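Local coordinates for purine nucleoside phosphorylase (PDB 6B71) that catalyses the reversible phosphorolysis of purine nucleosides such as inosine and guanosine, giving the free purine base and ribose 1-phosphate, at the 3-(4-chlorophenyl)-5,6-dihydroimidazo[2,1-b][1,3]thiazole site. Coordinates in Å, arbitrary orientation; residue numbers count along the deposited sequence, not the author numbering.

The 3-(4-chlorophenyl)-5,6-dihydroimidazo[2,1-b][1,3]thiazole site. Residues 179, 183, 185, 272, 275-276, 279. With A5H (3-(4-chlorophenyl)-5,6-dihydroimidazo[2,1-b][1,3]thiazole), chain B.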
loop_
_atom_site.group_PDB
_atom_site.type_symbol
_atom_site.label_atom_id
_atom_site.label_comp_id
_atom_site.label_asym_id
_atom_site.label_seq_id
_atom_site.Cartn_x
_atom_site.Cartn_y
_atom_site.Cartn_z
ATOM N N ILE A 179 -0.449 -3.234 -37.702
ATOM C CA ILE A 179 -0.163 -4.615 -38.099
ATOM C C ILE A 179 -1.391 -5.503 -37.894
ATOM O O ILE A 179 -1.692 -6.369 -38.729
ATOM C CB ILE A 179 1.074 -5.120 -37.324
ATOM C CG1 ILE A 179 2.312 -4.365 -37.814
ATOM C CG2 ILE A 179 1.279 -6.630 -37.491
ATOM C CD1 ILE A 179 3.502 -4.427 -36.876
ATOM N N ASN A 183 -3.650 -7.631 -41.007
ATOM C CA ASN A 183 -3.827 -9.078 -40.972
ATOM C C ASN A 183 -5.171 -9.483 -40.382
ATOM O O ASN A 183 -5.351 -10.634 -39.961
ATOM C CB ASN A 183 -2.657 -9.692 -40.209
ATOM C CG ASN A 183 -1.357 -9.481 -40.945
ATOM O OD1 ASN A 183 -1.123 -10.117 -41.981
ATOM N ND2 ASN A 183 -0.525 -8.555 -40.455
ATOM N N PHE A 185 -7.015 -9.010 -37.683
ATOM C CA PHE A 185 -7.391 -9.338 -36.306
ATOM C C PHE A 185 -7.552 -8.093 -35.432
ATOM O O PHE A 185 -7.535 -8.189 -34.194
ATOM C CB PHE A 185 -6.425 -10.362 -35.677
ATOM C CG PHE A 185 -4.994 -9.890 -35.441
ATOM C CD1 PHE A 185 -4.610 -9.389 -34.209
ATOM C CD2 PHE A 185 -4.020 -10.066 -36.426
ATOM C CE1 PHE A 185 -3.276 -8.990 -33.957
ATOM C CE2 PHE A 185 -2.698 -9.678 -36.190
ATOM C CZ PHE A 185 -2.329 -9.143 -34.951
ATOM N N LEU A 272 -0.146 -16.352 -32.537
ATOM C CA LEU A 272 -0.469 -15.031 -33.086
ATOM C C LEU A 272 0.376 -13.941 -32.439
ATOM O O LEU A 272 0.874 -13.033 -33.119
ATOM C CB LEU A 272 -1.959 -14.721 -32.896
ATOM C CG LEU A 272 -2.485 -13.397 -33.460
ATOM C CD1 LEU A 272 -2.204 -13.284 -34.963
ATOM C CD2 LEU A 272 -3.990 -13.238 -33.201
ATOM N N MET A 275 3.932 -13.937 -33.818
ATOM C CA MET A 275 4.010 -13.349 -35.157
ATOM C C MET A 275 3.853 -11.834 -35.115
ATOM O O MET A 275 4.532 -11.112 -35.858
ATOM C CB MET A 275 2.932 -13.957 -36.057
ATOM C CG MET A 275 3.089 -15.426 -36.257
ATOM S SD MET A 275 1.810 -16.100 -37.342
ATOM C CE MET A 275 1.977 -17.845 -36.997
ATOM N N TRP A 276 2.944 -11.344 -34.272
ATOM C CA TRP A 276 2.698 -9.905 -34.138
ATOM C C TRP A 276 3.948 -9.178 -33.645
ATOM O O TRP A 276 4.367 -8.159 -34.219
ATOM C CB TRP A 276 1.546 -9.712 -33.156
ATOM C CG TRP A 276 0.903 -8.362 -33.060
ATOM C CD1 TRP A 276 1.031 -7.309 -33.920
ATOM C CD2 TRP A 276 -0.014 -7.942 -32.046
ATOM N NE1 TRP A 276 0.244 -6.260 -33.504
ATOM C CE2 TRP A 276 -0.410 -6.628 -32.355
ATOM C CE3 TRP A 276 -0.545 -8.560 -30.903
ATOM C CZ2 TRP A 276 -1.305 -5.918 -31.571
ATOM C CZ3 TRP A 276 -1.436 -7.853 -30.123
ATOM C CH2 TRP A 276 -1.800 -6.544 -30.451
ATOM N N GLU A 279 6.795 -8.965 -36.151
ATOM C CA GLU A 279 6.577 -7.915 -37.142
ATOM C C GLU A 279 6.798 -6.521 -36.545
ATOM O O GLU A 279 7.350 -5.638 -37.219
ATOM C CB GLU A 279 5.174 -8.057 -37.741
ATOM C CG GLU A 279 4.846 -7.090 -38.876
ATOM C CD GLU A 279 5.595 -7.354 -40.181
ATOM O OE1 GLU A 279 6.376 -8.329 -40.298
ATOM O OE2 GLU A 279 5.377 -6.573 -41.124
HETATM C C10 A5H B . 5.185 -11.743 -42.168
HETATM C C9 A5H B . 6.127 -12.149 -43.261
HETATM C C8 A5H B . 4.118 -11.789 -44.336
HETATM C C7 A5H B . 1.579 -11.461 -43.762
HETATM C C4 A5H B . 0.690 -12.029 -40.565
HETATM C C5 A5H B . 0.324 -11.942 -39.318
HETATM C C6 A5H B . 2.334 -11.433 -42.469
HETATM C C3 A5H B . 1.923 -11.292 -41.025
HETATM C C2 A5H B . 2.666 -10.592 -40.189
HETATM C C1 A5H B . 2.233 -10.488 -38.729
HETATM CL CL A5H B . 0.541 -11.082 -36.682
HETATM C C A5H B . 1.144 -11.122 -38.348
HETATM N N1 A5H B . 4.028 -11.663 -42.896
HETATM N N A5H B . 5.401 -11.957 -44.575
HETATM S S A5H B . 2.705 -11.676 -44.828
#
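Asn183 lays its carboxamide nearly flat over one face of the chlorophenyl ring of A5H, shifted toward C4 and C5, with CG 3.3 Å from C4. The ligand sits in a surface groove of this phosphorylase-superfamily fold, between the C-terminal helix 259-283 and the end of helix 170-182, just beyond which Asn183 lies. CG of Asn183 is anti to the carbonyl carbon (chi1 -65°), which carries the amide over the ring, and chi2 (-72°) directs ND2 to the helix end. There ND2 donates to Ile179 O at 3.0 Å, on a carbonyl lone pair and moderately bent (147° at H). That bond fixes the amide's rotation, holding it flat over the ring with OD1 toward C4. Under the opposite face lies Met275, CB 3.8 Å from CL, its extended chain running on more loosely beneath the ring. The chlorine points inward among Phe185, Leu272 and the Met275-Trp276 backbone. Trp276 N is 3.4 Å from CL, without a bond. Phe185 CE2 touches CL at 3.6 Å. Leu272 CD1, 3.9 Å from CL, also rests on one face of the Phe185 ring, near its rim, while Phe185 CE1 stands over the centre of the Trp276 indole. Glu279 comes to the rim of the phenyl ring, CB 3.9 Å from C1; a bend at chi2 brings its carboxylate alongside the dihydroimidazole ring, OE1 a loose 4.1 Å from C10. About half of A5H stays uncovered, its imidazothiazole end projecting outward.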